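Local atomic coordinates of nitrilotriacetate monooxygenase component B (Bacillus cereus ATCC 14579, PDB entry 3BPK), a protein that probably works as an FMN-binding flavin reductase of the flavoredoxin family, oxidising NADH or NADPH as the partner component of a monooxygenase. Residues S48-V53 against V86-E91; P58-S63 against M136-E141; I144-T149 against C155-G160. All coordinates share one frame; numbering follows the deposited sequence. Where two conformers were deposited one is given.

Interaction 1: residues S48-V53 against V86-E91; sequences SYFNIV and VHISDE
Phe50 and Val86 meet inside the closed antiparallel beta barrel of the flavin reductase-like, FMN-binding fold. Phe50 lies on strand 42-54 and Val86 on strand 83-88. Both strands pair with strand 28-36, which runs between them, so they are not neighbours in the sheet. The nearest CA atoms, those of Phe50 and Val86, are 9.9 Å apart, and no hydrogen bond joins the two segments. Side chains alone bridge the gap, coming from opposite directions. The CB of Phe50 points toward segment 86-91, and CG stands anti to the backbone N (chi1 171°), which carries the ring out to Val86. Val86 uses one methyl, CG1, also anti to its backbone N. This methyl touches the far end of the ring, 3.7 Å from Phe50 CZ and 3.8 Å from Phe50 CE1. It approaches obliquely.

Ala31 of strand 28-36, the strand between them, touches both Phe50 and Val86. Phe50 also packs on Ile25 of the second subunit, so the residue belongs to the dimer interface as well. The next residue, Asn51, helps there too: its ND2 donates to Phe50 O of the second subunit. Its OD1 turns back to its own chain and accepts a hydrogen bond from Ile52 N at 2.7 Å, on a lone pair in the carbonyl plane. This helps to fix the amide's orientation.

Ile88 is the second partner of the Phe50 ring. Its contact is looser: Ile88 CD1 stands at the ring edge, near the ring plane, 4.3 Å from Phe50 CE2.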
loop_
_atom_site.group_PDB
_atom_site.type_symbol
_atom_site.label_atom_id
_atom_site.label_comp_id
_atom_site.label_asym_id
_atom_site.label_seq_id
_atom_site.Cartn_x
_atom_site.Cartn_y
_atom_site.Cartn_z
ATOM N N SER B 48 1.891 -8.301 -0.429
ATOM C CA SER B 48 0.772 -7.418 -0.686
ATOM C C SER B 48 0.808 -6.116 0.124
ATOM O O SER B 48 -0.066 -5.255 -0.067
ATOM C CB SER B 48 -0.562 -8.141 -0.468
ATOM O OG SER B 48 -0.830 -8.273 0.937
ATOM N N TYR B 49 1.807 -5.970 1.020
ATOM C CA TYR B 49 1.909 -4.713 1.789
ATOM C C TYR B 49 2.793 -3.775 0.976
ATOM O O TYR B 49 3.937 -3.484 1.321
ATOM C CB TYR B 49 2.453 -4.903 3.209
ATOM C CG TYR B 49 1.656 -5.788 4.123
ATOM C CD1 TYR B 49 0.470 -6.437 3.728
ATOM C CD2 TYR B 49 2.141 -6.031 5.403
ATOM C CE1 TYR B 49 -0.195 -7.297 4.604
ATOM C CE2 TYR B 49 1.465 -6.862 6.283
ATOM C CZ TYR B 49 0.310 -7.474 5.888
ATOM O OH TYR B 49 -0.383 -8.314 6.762
ATOM N N PHE B 50 2.218 -3.314 -0.136
ATOM C CA PHE B 50 2.950 -2.671 -1.234
ATOM C C PHE B 50 2.198 -1.401 -1.660
ATOM O O PHE B 50 0.971 -1.404 -1.838
ATOM C CB PHE B 50 2.881 -3.662 -2.408
ATOM C CG PHE B 50 3.385 -3.155 -3.746
ATOM C CD1 PHE B 50 4.561 -2.401 -3.864
ATOM C CD2 PHE B 50 2.707 -3.554 -4.900
ATOM C CE1 PHE B 50 5.030 -2.029 -5.148
ATOM C CE2 PHE B 50 3.173 -3.201 -6.160
ATOM C CZ PHE B 50 4.327 -2.454 -6.282
ATOM N N ASN B 51 2.937 -0.312 -1.857
ATOM C CA ASN B 51 2.287 0.846 -2.481
ATOM C C ASN B 51 3.315 1.838 -2.987
ATOM O O ASN B 51 4.542 1.642 -2.848
ATOM C CB ASN B 51 1.273 1.532 -1.535
ATOM C CG ASN B 51 0.024 2.027 -2.266
ATOM O OD1 ASN B 51 0.130 2.670 -3.300
ATOM N ND2 ASN B 51 -1.174 1.698 -1.750
ATOM N N ILE B 52 2.806 2.918 -3.583
ATOM C CA ILE B 52 3.648 4.044 -3.993
ATOM C C ILE B 52 4.001 4.888 -2.766
ATOM O O ILE B 52 3.182 5.006 -1.837
ATOM C CB ILE B 52 2.860 4.922 -5.033
ATOM C CG1 ILE B 52 2.385 4.095 -6.248
ATOM C CG2 ILE B 52 3.705 6.088 -5.490
ATOM C CD1 ILE B 52 1.357 4.843 -7.116
ATOM N N VAL B 53 5.193 5.501 -2.773
ATOM C CA VAL B 53 5.581 6.463 -1.725
ATOM C C VAL B 53 5.572 7.902 -2.291
ATOM O O VAL B 53 5.000 8.804 -1.698
ATOM C CB VAL B 53 6.958 6.103 -1.108
ATOM C CG1 VAL B 53 7.503 7.225 -0.235
ATOM C CG2 VAL B 53 6.891 4.762 -0.328
ATOM N N VAL B 86 11.021 -5.028 -8.438
ATOM C CA VAL B 86 9.607 -5.123 -8.077
ATOM C C VAL B 86 8.806 -5.330 -9.356
ATOM O O VAL B 86 8.882 -4.489 -10.273
ATOM C CB VAL B 86 9.122 -3.851 -7.353
ATOM C CG1 VAL B 86 7.594 -3.965 -7.107
ATOM C CG2 VAL B 86 9.884 -3.681 -6.038
ATOM N N HIS B 87 8.049 -6.423 -9.418
ATOM C CA HIS B 87 7.239 -6.719 -10.586
ATOM C C HIS B 87 5.775 -6.523 -10.230
ATOM O O HIS B 87 5.337 -6.875 -9.115
ATOM C CB HIS B 87 7.406 -8.188 -11.022
ATOM C CG HIS B 87 8.828 -8.586 -11.266
ATOM N ND1 HIS B 87 9.698 -8.871 -10.232
ATOM C CD2 HIS B 87 9.525 -8.796 -12.421
ATOM C CE1 HIS B 87 10.880 -9.222 -10.740
ATOM N NE2 HIS B 87 10.806 -9.162 -12.064
ATOM N N ILE B 88 5.018 -5.993 -11.178
ATOM C CA ILE B 88 3.553 -5.958 -11.028
ATOM C C ILE B 88 3.015 -7.379 -11.267
ATOM O O ILE B 88 3.408 -8.075 -12.223
ATOM C CB ILE B 88 2.921 -5.000 -12.060
ATOM C CG1 ILE B 88 3.454 -3.572 -11.840
ATOM C CG2 ILE B 88 1.386 -5.042 -12.001
ATOM C CD1 ILE B 88 3.292 -3.052 -10.414
ATOM N N SER B 89 2.145 -7.819 -10.367
ATOM C CA SER B 89 1.509 -9.144 -10.467
ATOM C C SER B 89 0.248 -9.056 -11.289
ATOM O O SER B 89 -0.600 -8.183 -11.079
ATOM C CB SER B 89 1.167 -9.692 -9.060
ATOM O OG SER B 89 2.320 -9.782 -8.256
ATOM N N ASP B 90 0.104 -10.003 -12.207
ATOM C CA ASP B 90 -1.048 -9.980 -13.098
ATOM C C ASP B 90 -1.576 -11.381 -13.413
ATOM O O ASP B 90 -0.933 -12.398 -13.067
ATOM C CB ASP B 90 -0.771 -9.132 -14.362
ATOM C CG ASP B 90 0.187 -9.794 -15.328
ATOM O OD1 ASP B 90 0.062 -11.021 -15.570
ATOM O OD2 ASP B 90 1.055 -9.069 -15.863
ATOM N N GLU B 91 -2.763 -11.439 -14.031
ATOM C CA GLU B 91 -3.418 -12.732 -14.269
ATOM C C GLU B 91 -2.560 -13.681 -15.124
ATOM O O GLU B 91 -2.690 -14.918 -14.984
ATOM C CB GLU B 91 -4.769 -12.520 -14.934
ATOM C CG GLU B 91 -5.793 -11.821 -14.037
ATOM C CD GLU B 91 -7.183 -11.703 -14.666
ATOM O OE1 GLU B 91 -7.561 -12.598 -15.481
ATOM O OE2 GLU B 91 -7.888 -10.713 -14.372
#

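Interaction 2: residues P58-S63 against M136-E141; sequences PLISVS and MECVLE
Leu59 begins the contact of strand 59-65 with strand 134-146, on Glu141. The two strands lie on the two flanks of strand 155-168. Even the nearest CA atoms, of Leu59 and Glu141, are 8.4 Å apart. No hydrogen bond crosses between the segments, and the meeting is made by side chains.

Leu59 has CG anti to its carbonyl carbon (chi1 -62°). Its CD2 lies 3.8 Å from Glu141 CG, and the two side chains cross at about a right angle. The touch is on the aliphatic part of the glutamate. The chain of Glu141 bends at chi2 (-65°), and the carboxylate finds its charge partner in Arg161, whose NE makes a salt bridge with OE2. Glu141 was deposited in two conformers and touches a crystal neighbour, so this end of the contact may vary.

Ile60 comes next, and its CB points toward segment 136-141. With chi1 at 63°, CG1 sits between the backbone N and the carbonyl carbon. From there it comes within 4.2 Å of Cys138 SG, a loose apolar contact in the core. Ile60 also has two conformers, and the distance belongs to one of them. It also packs on Ile25 of the second subunit.

Further along, backbone bonds of Ser61 with Asn51 and of Val62 with Leu158 place strand 59-65 between strands 42-54 and 155-168. Residues that point inward, such as Ile60 and Cys138, thus fill the centre, while the strand edges bond to their neighbours. This is the build of the split-barrel fold of FMN-binding flavin reductases.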
loop_
_atom_site.group_PDB
_atom_site.type_symbol
_atom_site.label_atom_id
_atom_site.label_comp_id
_atom_site.label_asym_id
_atom_site.label_seq_id
_atom_site.Cartn_x
_atom_site.Cartn_y
_atom_site.Cartn_z
ATOM N N PRO B 58 10.763 8.554 -8.225
ATOM C CA PRO B 58 9.787 7.454 -8.042
ATOM C C PRO B 58 10.217 6.553 -6.900
ATOM O O PRO B 58 11.267 5.914 -6.987
ATOM C CB PRO B 58 9.775 6.749 -9.417
ATOM C CG PRO B 58 11.020 7.174 -10.092
ATOM C CD PRO B 58 11.357 8.554 -9.585
ATOM N N LEU B 59 9.410 6.552 -5.826
ATOM C CA LEU B 59 9.682 5.753 -4.619
ATOM C C LEU B 59 8.492 4.840 -4.352
ATOM O O LEU B 59 7.335 5.246 -4.538
ATOM C CB LEU B 59 9.903 6.626 -3.379
ATOM C CG LEU B 59 11.097 7.583 -3.400
ATOM C CD1 LEU B 59 11.117 8.455 -2.128
ATOM C CD2 LEU B 59 12.422 6.849 -3.571
ATOM N N ILE B 60 8.801 3.593 -3.957
ATOM C CA ILE B 60 7.774 2.584 -3.632
ATOM C C ILE B 60 8.111 1.962 -2.282
ATOM O O ILE B 60 9.248 2.088 -1.788
ATOM C CB ILE B 60 7.629 1.505 -4.722
ATOM C CG1 ILE B 60 8.919 0.704 -4.886
ATOM C CG2 ILE B 60 7.267 2.177 -6.068
ATOM C CD1 ILE B 60 9.142 -0.396 -3.860
ATOM N N SER B 61 7.113 1.339 -1.661
ATOM C CA SER B 61 7.346 0.661 -0.366
ATOM C C SER B 61 6.859 -0.769 -0.394
ATOM O O SER B 61 5.827 -1.075 -1.009
ATOM C CB SER B 61 6.616 1.401 0.761
ATOM O OG SER B 61 5.226 1.529 0.477
ATOM N N VAL B 62 7.587 -1.639 0.315
ATOM C CA VAL B 62 7.128 -3.023 0.492
ATOM C C VAL B 62 7.457 -3.378 1.940
ATOM O O VAL B 62 8.613 -3.258 2.358
ATOM C CB VAL B 62 7.892 -3.994 -0.425
ATOM C CG1 VAL B 62 7.409 -5.424 -0.211
ATOM C CG2 VAL B 62 7.710 -3.619 -1.884
ATOM N N SER B 63 6.441 -3.760 2.711
ATOM C CA SER B 63 6.701 -4.161 4.098
ATOM C C SER B 63 6.896 -5.669 4.169
ATOM O O SER B 63 5.985 -6.431 3.802
ATOM C CB SER B 63 5.580 -3.683 5.018
ATOM O OG SER B 63 5.918 -3.976 6.354
HETATM N N MSE B 136 10.156 -3.028 -12.261
HETATM C CA MSE B 136 10.883 -1.833 -11.861
HETATM C C MSE B 136 12.153 -2.231 -11.159
HETATM O O MSE B 136 12.113 -2.922 -10.140
HETATM C CB MSE B 136 10.016 -1.041 -10.870
HETATM C CG MSE B 136 8.769 -0.413 -11.565
HETATM SE SE MSE B 136 7.455 0.221 -10.280
HETATM C CE MSE B 136 6.695 -1.527 -9.922
ATOM N N GLU B 137 13.282 -1.791 -11.705
ATOM C CA GLU B 137 14.565 -2.019 -11.035
ATOM C C GLU B 137 14.629 -1.002 -9.930
ATOM O O GLU B 137 14.412 0.212 -10.177
ATOM C CB GLU B 137 15.737 -1.788 -11.986
ATOM C CG GLU B 137 15.741 -2.728 -13.184
ATOM C CD GLU B 137 16.906 -2.473 -14.140
ATOM O OE1 GLU B 137 17.961 -1.974 -13.685
ATOM O OE2 GLU B 137 16.749 -2.829 -15.330
ATOM N N CYS B 138 14.902 -1.498 -8.714
ATOM C CA CYS B 138 14.992 -0.590 -7.561
ATOM C C CYS B 138 16.337 -0.613 -6.853
ATOM O O CYS B 138 16.994 -1.676 -6.754
ATOM C CB CYS B 138 13.939 -0.948 -6.531
ATOM S SG CYS B 138 12.243 -0.690 -7.134
ATOM N N VAL B 139 16.713 0.559 -6.339
ATOM C CA VAL B 139 17.778 0.598 -5.330
ATOM C C VAL B 139 17.119 0.857 -3.966
ATOM O O VAL B 139 16.044 1.488 -3.854
ATOM C CB VAL B 139 18.877 1.655 -5.627
ATOM C CG1 VAL B 139 19.581 1.342 -6.957
ATOM C CG2 VAL B 139 18.268 3.066 -5.649
ATOM N N LEU B 140 17.764 0.356 -2.925
ATOM C CA LEU B 140 17.184 0.481 -1.605
ATOM C C LEU B 140 17.523 1.861 -1.053
ATOM O O LEU B 140 18.723 2.183 -0.838
ATOM C CB LEU B 140 17.761 -0.603 -0.698
ATOM C CG LEU B 140 17.174 -0.573 0.722
ATOM C CD1 LEU B 140 15.693 -0.944 0.706
ATOM C CD2 LEU B 140 17.970 -1.474 1.696
ATOM N N GLU B 141 16.493 2.675 -0.841
ATOM C CA GLU B 141 16.693 3.998 -0.258
ATOM C C GLU B 141 16.855 3.899 1.241
ATOM O O GLU B 141 17.745 4.518 1.826
ATOM C CB GLU B 141 15.530 4.904 -0.611
ATOM C CG GLU B 141 15.625 5.416 -2.002
ATOM C CD GLU B 141 16.831 6.332 -2.196
ATOM O OE1 GLU B 141 17.217 7.047 -1.234
ATOM O OE2 GLU B 141 17.416 6.318 -3.300
#

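Interaction 3: residues I144-T149 against C155-G160; sequences IPLGGT and CDLLIG
Ile144 and Leu157 form a hydrogen-bonded pair in the antiparallel hairpin of strands 134-146 and 155-168. Ile144 N binds Leu157 O at 2.8 Å, and Leu157 N returns to Ile144 O at 2.8 Å. Leu146 and Cys155 make the second such pair, with the non-hydrogen-bonded pair Pro145-Asp156 between them.

The side chain of Ile144 can be followed outward. CB and CG1 both pass Leu157 O at 3.8 Å, and CB faces Leu157 CB at 4.2 Å. CG1 is set anti to the carbonyl carbon (chi1 -47°). CD1 reaches diagonally to Ile159 CG1 at 3.9 Å. On the same face Leu146 CB rests 3.9 Å from Cys155 SG, while Leu146 CD1 meets Leu157 CD2 at 4.0 Å. Ile144 and Leu157 also pack on their own counterparts in the second subunit.

The other face is mixed, with Pro145 beside the carboxylate of Asp156. Asp156 OD1 lies 3.6 Å from Pro145 CA, but the main partner of this carboxylate is Arg66, in a salt bridge to OD2. The chemistry implies a two-sided hairpin: backbone bonds hold the register, one apolar face serves the dimer, and the other carries a carboxylate whose charge is probably balanced by Arg66.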
loop_
_atom_site.group_PDB
_atom_site.type_symbol
_atom_site.label_atom_id
_atom_site.label_comp_id
_atom_site.label_asym_id
_atom_site.label_seq_id
_atom_site.Cartn_x
_atom_site.Cartn_y
_atom_site.Cartn_z
ATOM N N ILE B 144 13.335 0.248 7.047
ATOM C CA ILE B 144 12.872 0.798 8.315
ATOM C C ILE B 144 12.310 -0.345 9.194
ATOM O O ILE B 144 11.242 -0.871 8.909
ATOM C CB ILE B 144 11.761 1.892 8.110
ATOM C CG1 ILE B 144 12.172 2.906 7.010
ATOM C CG2 ILE B 144 11.501 2.593 9.466
ATOM C CD1 ILE B 144 10.998 3.730 6.471
ATOM N N PRO B 145 13.038 -0.750 10.257
ATOM C CA PRO B 145 12.491 -1.813 11.104
ATOM C C PRO B 145 11.312 -1.215 11.863
ATOM O O PRO B 145 11.421 -0.076 12.382
ATOM C CB PRO B 145 13.659 -2.152 12.076
ATOM C CG PRO B 145 14.864 -1.587 11.408
ATOM C CD PRO B 145 14.403 -0.362 10.655
ATOM N N LEU B 146 10.208 -1.951 11.940
ATOM C CA LEU B 146 8.980 -1.421 12.607
ATOM C C LEU B 146 8.233 -2.494 13.373
ATOM O O LEU B 146 8.354 -3.682 13.088
ATOM C CB LEU B 146 8.024 -0.768 11.593
ATOM C CG LEU B 146 8.471 0.543 10.910
ATOM C CD1 LEU B 146 7.518 0.904 9.776
ATOM C CD2 LEU B 146 8.542 1.700 11.924
ATOM N N GLY B 147 7.455 -2.057 14.375
ATOM C CA GLY B 147 6.575 -2.960 15.099
ATOM C C GLY B 147 7.332 -3.923 16.024
ATOM O O GLY B 147 8.544 -3.756 16.256
ATOM N N GLY B 148 6.624 -4.931 16.527
ATOM C CA GLY B 148 7.217 -5.943 17.405
ATOM C C GLY B 148 7.663 -5.297 18.704
ATOM O O GLY B 148 6.963 -4.444 19.246
ATOM N N THR B 149 8.846 -5.680 19.167
ATOM C CA THR B 149 9.404 -5.159 20.406
ATOM C C THR B 149 10.679 -4.379 20.103
ATOM O O THR B 149 11.229 -4.500 18.997
ATOM C CB THR B 149 9.702 -6.326 21.384
ATOM O OG1 THR B 149 10.680 -7.187 20.816
ATOM C CG2 THR B 149 8.443 -7.147 21.615
ATOM N N CYS B 155 8.744 -6.249 11.378
ATOM C CA CYS B 155 8.890 -6.145 9.908
ATOM C C CYS B 155 9.958 -5.151 9.537
ATOM O O CYS B 155 10.478 -4.444 10.392
ATOM C CB CYS B 155 7.560 -5.697 9.276
ATOM S SG CYS B 155 7.151 -3.963 9.625
ATOM N N ASP B 156 10.305 -5.100 8.244
ATOM C CA ASP B 156 11.156 -4.051 7.706
ATOM C C ASP B 156 10.403 -3.466 6.550
ATOM O O ASP B 156 10.016 -4.195 5.615
ATOM C CB ASP B 156 12.490 -4.619 7.215
ATOM C CG ASP B 156 13.294 -5.195 8.369
ATOM O OD1 ASP B 156 13.949 -4.381 9.051
ATOM O OD2 ASP B 156 13.143 -6.416 8.625
ATOM N N LEU B 157 10.202 -2.156 6.629
ATOM C CA LEU B 157 9.536 -1.450 5.535
ATOM C C LEU B 157 10.632 -1.003 4.576
ATOM O O LEU B 157 11.473 -0.162 4.937
ATOM C CB LEU B 157 8.757 -0.264 6.094
ATOM C CG LEU B 157 7.913 0.508 5.095
ATOM C CD1 LEU B 157 6.884 -0.343 4.427
ATOM C CD2 LEU B 157 7.219 1.677 5.827
ATOM N N LEU B 158 10.638 -1.585 3.373
ATOM C CA LEU B 158 11.690 -1.297 2.382
ATOM C C LEU B 158 11.201 -0.159 1.524
ATOM O O LEU B 158 10.129 -0.257 0.926
ATOM C CB LEU B 158 11.951 -2.511 1.497
ATOM C CG LEU B 158 12.332 -3.791 2.295
ATOM C CD1 LEU B 158 12.598 -4.924 1.271
ATOM C CD2 LEU B 158 13.532 -3.604 3.276
ATOM N N ILE B 159 11.999 0.908 1.452
ATOM C CA ILE B 159 11.698 2.022 0.552
ATOM C C ILE B 159 12.627 1.896 -0.654
ATOM O O ILE B 159 13.858 1.942 -0.501
ATOM C CB ILE B 159 11.933 3.403 1.240
ATOM C CG1 ILE B 159 11.136 3.511 2.566
ATOM C CG2 ILE B 159 11.560 4.535 0.290
ATOM C CD1 ILE B 159 9.621 3.245 2.421
ATOM N N GLY B 160 12.052 1.682 -1.840
ATOM C CA GLY B 160 12.866 1.450 -3.036
ATOM C C GLY B 160 12.720 2.642 -3.956
ATOM O O GLY B 160 11.625 3.220 -4.084
#

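Overall arrangement
The three contacts belong to one antiparallel barrel, whose strands close a circle in the order 28-36, 42-54, 59-65, 155-168, 134-146, 83-88. Interactions 1 and 2 each cross the interior between strands that share a neighbour. Their centres are about 10 Å apart, and their segments alternate along the chain. Interaction 3 follows both in sequence and is a local hairpin. Its centre lies about 14 Å from that of interaction 2 and about 17 Å from that of interaction 1. Interactions 2 and 3 share strand 134-146. All three touch the second subunit, so barrel core and dimer interface are built from the same strands.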